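Local structure of benzoate 1,2-dioxygenase beta subunit (Burkholderia mallei ATCC 23344, 3E99) at residues Asn65-Gly68 with Leu69-Val73; Asp27-Leu30 with Asp31-Ala35; Arg72-Arg75 with Ile76-Arg80. The protein is the beta subunit of an oxygenase that dihydroxylates the ring of benzoate, and has the NTF2-like fold of ring-hydroxylating dioxygenase beta subunits. All blocks are in the same frame, centred on the assembly; numbering follows the deposited sequence.

Interaction 1 (Asn65-Gly68 with Leu69-Val73); sequences NRQG and LEDRV
The Arg66 guanidinium takes Glu70 OE2 at its edge, nearly in its own plane. The two flat groups stand nearly upright to each other, their planes 83° apart. This is a side-on grip in which two nitrogens share one oxygen: Arg66 NE is 2.9 Å from Glu70 OE2 on its anti side, with a fairly straight N-H (163°), while Arg66 NH2 reaches the same OE2 at 3.3 Å from above the carboxylate plane. Both come from one face of that plane. The Arg66 chain runs straight through CG and CD and then bends at chi3 (81°), which turns the NE edge toward the glutamate one helical turn on. The other guanidinium nitrogen, NH1, bonds to Tyr33 O, on the short strand 33-34. One residue further along, Gln67 CG lies 3.7 Å from Asp71 OD2. Underneath, the opening turns of helix 66-82 are held by backbone bonds from Glu70 N to Arg66 O (3.0 Å), from Asp71 N to Gln67 O and from Arg72 N to Gly68 O. On the inner side, Leu69 packs on Leu30 and Tyr63. An i to i+4 salt bridge thus sits over the helix start; OE2 takes two N-H groups and NH1 is turned to a carbonyl, which should limit the rotation of the guanidinium, and the nearby positive charge would tend to keep Glu70 ionised.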
# COMPACT_ATOMS: atom_id res chain seq x y z
N ASN A 65 21.47 1.20 20.79
CA ASN A 65 20.39 1.25 21.76
C ASN A 65 19.55 2.45 21.45
O ASN A 65 19.84 3.19 20.52
CB ASN A 65 20.95 1.28 23.18
CG ASN A 65 21.93 2.37 23.36
OD1 ASN A 65 21.71 3.49 22.94
ND2 ASN A 65 23.07 2.05 23.99
N ARG A 66 18.50 2.66 22.22
CA ARG A 66 17.59 3.74 21.93
C ARG A 66 18.18 5.14 22.17
O ARG A 66 17.76 6.09 21.56
CB ARG A 66 16.34 3.60 22.74
CG ARG A 66 15.16 4.33 22.08
CD ARG A 66 13.95 4.13 22.90
NE ARG A 66 13.97 5.05 24.00
CZ ARG A 66 12.93 5.31 24.79
NH1 ARG A 66 11.79 4.66 24.64
NH2 ARG A 66 13.05 6.22 25.74
N GLN A 67 19.15 5.28 23.05
CA GLN A 67 19.72 6.59 23.30
C GLN A 67 20.06 7.32 22.00
O GLN A 67 19.81 8.51 21.89
CB GLN A 67 20.97 6.50 24.18
CG GLN A 67 21.64 7.85 24.46
CD GLN A 67 22.80 7.70 25.39
OE1 GLN A 67 22.66 7.10 26.43
NE2 GLN A 67 23.95 8.23 25.01
N GLY A 68 20.64 6.64 21.03
CA GLY A 68 20.99 7.28 19.77
C GLY A 68 19.76 7.85 19.09
O GLY A 68 19.81 8.93 18.50
N LEU A 69 18.64 7.14 19.18
CA LEU A 69 17.40 7.61 18.57
C LEU A 69 16.86 8.82 19.32
O LEU A 69 16.27 9.70 18.70
CB LEU A 69 16.31 6.53 18.57
CG LEU A 69 16.43 5.41 17.54
CD1 LEU A 69 15.28 4.43 17.73
CD2 LEU A 69 16.45 5.98 16.12
N GLU A 70 17.02 8.82 20.65
CA GLU A 70 16.58 9.94 21.50
C GLU A 70 17.34 11.17 21.10
O GLU A 70 16.79 12.27 20.96
CB GLU A 70 16.80 9.63 22.98
CG GLU A 70 15.87 8.50 23.53
CD GLU A 70 16.39 7.88 24.79
OE1 GLU A 70 17.03 8.59 25.59
OE2 GLU A 70 16.19 6.68 25.00
N ASP A 71 18.65 11.03 20.94
CA ASP A 71 19.45 12.18 20.55
C ASP A 71 19.05 12.70 19.16
O ASP A 71 19.04 13.88 18.92
CB ASP A 71 20.93 11.86 20.60
CG ASP A 71 21.39 11.39 21.98
OD1 ASP A 71 20.82 11.83 23.03
OD2 ASP A 71 22.33 10.60 22.03
N ARG A 72 18.76 11.80 18.25
CA ARG A 72 18.36 12.20 16.92
C ARG A 72 17.02 12.94 16.96
O ARG A 72 16.84 13.93 16.27
CB ARG A 72 18.29 11.00 16.00
CG ARG A 72 18.21 11.35 14.54
CD ARG A 72 18.21 10.07 13.69
NE ARG A 72 19.55 9.72 13.21
CZ ARG A 72 19.94 9.76 11.93
NH1 ARG A 72 19.13 10.17 10.97
NH2 ARG A 72 21.18 9.40 11.62
N VAL A 73 16.09 12.46 17.77
CA VAL A 73 14.80 13.16 17.97
C VAL A 73 15.05 14.55 18.56
O VAL A 73 14.38 15.50 18.17
CB VAL A 73 13.83 12.32 18.85
CG1 VAL A 73 12.76 13.19 19.50
CG2 VAL A 73 13.23 11.16 18.06

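Interaction 2 (Asp27-Leu30 with Asp31-Ala35); sequences DAWL and DCYRA
Three backbone bonds carry the chain from Asp27-Leu30 into Asp31-Tyr33 as helix 26-30 ends. Asp31 N still makes a helical i to i+4 bond to Asp27 O, at 3.2 Å. The next two donors step back by only three residues: Cys32 N lies 3.0 Å from Trp29 O, and Tyr33 N 3.0 Å from Leu30 O, closing a type I beta turn from Leu30 to Tyr33.

The side-chain contact is an aromatic pair, Trp29 with Tyr33. Tyr33 CE1 rests over one face of the indole, offset toward the rim and 3.4 Å from both CE2 and CZ2 of Trp29. The planes are inclined at 59° with ring centroids 4.8 Å apart, an oblique approach. With chi1 at 179°, Trp29 CG stands opposite the backbone nitrogen, which brings the indole round over the turn to the tyrosine. At the tyrosine's edge, in its plane, Trp29 O lies 3.5 Å from Tyr33 CD1. Cys32 CB sits against the same carbonyl, and Cys32 SG is 3.7 Å from Trp29 O, while the side chain packs on Phe13 and Leu20 of helix 7-22. Leu30 packs on Leu69 and Val73 of helix 66-82.

Trp29 NE1 and Tyr33 OH both bond to Glu17 OE2 on helix 7-22, and Tyr33 OH has a second partner in Lys146 NZ. The oblique ring contact therefore brings the indole N-H and the phenol hydroxyl to one carboxylate oxygen, so that the polar groups of two buried aromatic side chains are satisfied together by a single acid.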
# COMPACT_ATOMS: atom_id res chain seq x y z
N ASP A 27 7.97 11.99 21.09
CA ASP A 27 8.08 11.27 22.35
C ASP A 27 7.26 9.99 22.38
O ASP A 27 7.72 8.96 22.85
CB ASP A 27 7.71 12.16 23.55
CG ASP A 27 8.62 13.35 23.69
OD1 ASP A 27 9.71 13.34 23.08
OD2 ASP A 27 8.24 14.28 24.43
N ALA A 28 6.03 10.05 21.90
CA ALA A 28 5.19 8.84 21.78
C ALA A 28 5.83 7.79 20.84
O ALA A 28 5.80 6.57 21.12
CB ALA A 28 3.79 9.23 21.28
N TRP A 29 6.40 8.26 19.75
CA TRP A 29 7.14 7.43 18.82
C TRP A 29 8.31 6.70 19.50
O TRP A 29 8.48 5.51 19.31
CB TRP A 29 7.65 8.23 17.63
CG TRP A 29 8.45 7.36 16.65
CD1 TRP A 29 7.97 6.42 15.78
CD2 TRP A 29 9.87 7.34 16.53
NE1 TRP A 29 9.01 5.84 15.09
CE2 TRP A 29 10.19 6.38 15.55
CE3 TRP A 29 10.90 8.07 17.14
CZ2 TRP A 29 11.50 6.12 15.15
CZ3 TRP A 29 12.24 7.79 16.78
CH2 TRP A 29 12.52 6.79 15.78
N LEU A 30 9.13 7.43 20.24
CA LEU A 30 10.25 6.83 20.95
C LEU A 30 9.76 5.76 21.87
O LEU A 30 10.47 4.79 22.07
CB LEU A 30 11.06 7.87 21.74
CG LEU A 30 11.96 8.76 20.88
CD1 LEU A 30 12.34 10.09 21.60
CD2 LEU A 30 13.17 8.00 20.33
N ASP A 31 8.58 5.94 22.46
CA ASP A 31 8.05 4.93 23.38
C ASP A 31 7.59 3.64 22.71
O ASP A 31 7.25 2.71 23.41
CB ASP A 31 6.91 5.48 24.23
CG ASP A 31 7.40 6.26 25.43
OD1 ASP A 31 8.55 6.04 25.88
OD2 ASP A 31 6.61 7.10 25.90
N CYS A 32 7.61 3.58 21.38
CA CYS A 32 7.35 2.32 20.68
C CYS A 32 8.60 1.46 20.63
O CYS A 32 8.52 0.31 20.14
CB CYS A 32 6.90 2.57 19.22
SG CYS A 32 5.37 3.48 19.09
N TYR A 33 9.73 2.02 21.11
CA TYR A 33 11.03 1.36 21.08
C TYR A 33 11.53 1.00 22.47
O TYR A 33 11.48 1.82 23.38
CB TYR A 33 12.10 2.20 20.36
CG TYR A 33 11.85 2.33 18.85
CD1 TYR A 33 10.88 3.20 18.37
CD2 TYR A 33 12.58 1.59 17.93
CE1 TYR A 33 10.65 3.33 16.99
CE2 TYR A 33 12.37 1.71 16.56
CZ TYR A 33 11.38 2.54 16.09
OH TYR A 33 11.18 2.65 14.72
N ARG A 34 11.99 -0.22 22.63
CA ARG A 34 12.58 -0.65 23.91
C ARG A 34 13.88 0.13 24.13
O ARG A 34 14.61 0.45 23.19
CB ARG A 34 12.80 -2.16 23.94
CG ARG A 34 12.44 -2.74 25.28
CD ARG A 34 12.23 -4.26 25.26
NE ARG A 34 13.47 -4.96 24.97
CZ ARG A 34 13.58 -6.28 24.99
NH1 ARG A 34 12.53 -7.03 25.26
NH2 ARG A 34 14.74 -6.86 24.72
N ALA A 35 14.20 0.43 25.40
CA ALA A 35 15.41 1.21 25.67
C ALA A 35 16.66 0.57 25.02
O ALA A 35 17.58 1.27 24.61
CB ALA A 35 15.60 1.39 27.18

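Interaction 3 (Arg72-Arg75 with Ile76-Arg80); sequences RVFR and IKTER
In the middle of helix 66-82, Arg75 and Glu79 form an i to i+4 salt bridge between successive turns. Arg75 NH1 is 3.0 Å from Glu79 OE1, and a weak hydrogen bond leads from the same NH1 to Glu79 OE2 at 3.3 Å. The carboxylate carbon, Glu79 CD, sits at the edge of the guanidinium and in its plane, although the two planes are inclined at 52°. A bend at chi3 (49°) turns the guanidinium onward to the glutamate. Its NH2 turns instead to Asp160, so one guanidinium serves two acids. Beneath the pair, Glu79 N bonds to Arg75 O (2.9 Å). Elsewhere, Lys77 is extended beyond CG, with CE 3.8 Å from Val73 CG1, and carries NZ on to a salt bridge with Asp27. Phe74 meets Thr78 obliquely, its CE1 3.5 Å from Thr78 OG1. On the buried side Ile76 CD1 approaches Arg72 O, and the side chain packs on Trp26 and Ile161. The charged side chains thus bridge outward to the C-terminal segment and to helix 26-30, and the shared Arg75 would favour ionised Glu79 and Asp160.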
# COMPACT_ATOMS: atom_id res chain seq x y z
N ARG A 72 18.76 11.80 18.25
CA ARG A 72 18.36 12.20 16.92
C ARG A 72 17.02 12.94 16.96
O ARG A 72 16.84 13.93 16.27
CB ARG A 72 18.29 11.00 16.00
CG ARG A 72 18.21 11.35 14.54
CD ARG A 72 18.21 10.07 13.69
NE ARG A 72 19.55 9.72 13.21
CZ ARG A 72 19.94 9.76 11.93
NH1 ARG A 72 19.13 10.17 10.97
NH2 ARG A 72 21.18 9.40 11.62
N VAL A 73 16.09 12.46 17.77
CA VAL A 73 14.80 13.16 17.97
C VAL A 73 15.05 14.55 18.56
O VAL A 73 14.38 15.50 18.17
CB VAL A 73 13.83 12.32 18.85
CG1 VAL A 73 12.76 13.19 19.50
CG2 VAL A 73 13.23 11.16 18.06
N PHE A 74 16.00 14.69 19.48
CA PHE A 74 16.34 15.99 20.03
C PHE A 74 16.79 16.91 18.89
O PHE A 74 16.37 18.05 18.85
CB PHE A 74 17.47 15.95 21.10
CG PHE A 74 17.53 17.23 21.92
CD1 PHE A 74 18.29 18.33 21.50
CD2 PHE A 74 16.79 17.34 23.08
CE1 PHE A 74 18.30 19.47 22.22
CE2 PHE A 74 16.80 18.47 23.83
CZ PHE A 74 17.56 19.55 23.41
N ARG A 75 17.65 16.41 17.98
CA ARG A 75 18.12 17.23 16.83
C ARG A 75 16.94 17.66 15.93
O ARG A 75 16.87 18.81 15.49
CB ARG A 75 19.20 16.51 15.98
CG ARG A 75 19.68 17.38 14.78
CD ARG A 75 20.64 16.68 13.78
NE ARG A 75 20.20 15.36 13.29
CZ ARG A 75 19.14 15.09 12.50
NH1 ARG A 75 18.31 16.04 12.06
NH2 ARG A 75 18.89 13.83 12.15
N ILE A 76 16.04 16.74 15.67
CA ILE A 76 14.87 17.05 14.86
C ILE A 76 14.02 18.13 15.52
O ILE A 76 13.57 19.08 14.88
CB ILE A 76 14.07 15.77 14.54
CG1 ILE A 76 14.83 14.94 13.47
CG2 ILE A 76 12.64 16.13 14.07
CD1 ILE A 76 14.54 13.46 13.52
N LYS A 77 13.76 17.98 16.82
CA LYS A 77 12.99 18.99 17.53
C LYS A 77 13.68 20.35 17.44
O LYS A 77 13.01 21.38 17.19
CB LYS A 77 12.79 18.58 19.00
CG LYS A 77 11.94 17.38 19.23
CD LYS A 77 11.70 17.21 20.74
CE LYS A 77 10.80 16.05 21.07
NZ LYS A 77 10.81 15.83 22.54
N THR A 78 15.02 20.36 17.58
CA THR A 78 15.75 21.63 17.54
C THR A 78 15.63 22.30 16.18
O THR A 78 15.34 23.48 16.09
CB THR A 78 17.24 21.46 17.91
OG1 THR A 78 17.33 20.87 19.20
CG2 THR A 78 17.94 22.81 17.96
N GLU A 79 15.81 21.53 15.12
CA GLU A 79 15.63 22.04 13.75
C GLU A 79 14.23 22.61 13.55
O GLU A 79 14.07 23.68 12.98
CB GLU A 79 15.91 20.91 12.72
CG GLU A 79 17.40 20.55 12.66
CD GLU A 79 17.72 19.36 11.76
OE1 GLU A 79 16.81 18.54 11.44
OE2 GLU A 79 18.92 19.26 11.41
N ARG A 80 13.21 21.91 14.02
CA ARG A 80 11.84 22.32 13.81
C ARG A 80 11.42 23.53 14.63
O ARG A 80 10.49 24.25 14.26
CB ARG A 80 10.90 21.14 14.08
CG ARG A 80 11.03 20.05 13.02
CD ARG A 80 10.18 18.84 13.34
NE ARG A 80 8.79 19.23 13.47
CZ ARG A 80 7.97 19.43 12.45
NH1 ARG A 80 8.39 19.25 11.21
NH2 ARG A 80 6.71 19.81 12.68

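Interaction 2 comes first along the chain, where helix 26-30 gives way through a tight turn to strand 33-34. After strands 37-42 and 59-63 the chain enters helix 66-82, whose first turns hold interaction 1 and whose middle holds interaction 3; these two overlap at Arg72 and Val73. Each contact is local, so none closes a long loop, and none nests inside or crosses another as a loop would. Cross-links join them: Arg66 N bonds to Ala35 O, tying interaction 1 to interaction 2, while a Trp29-Val73 contact and an ion pair lay helix 26-30, with interaction 2, against helix 66-82 at interaction 3.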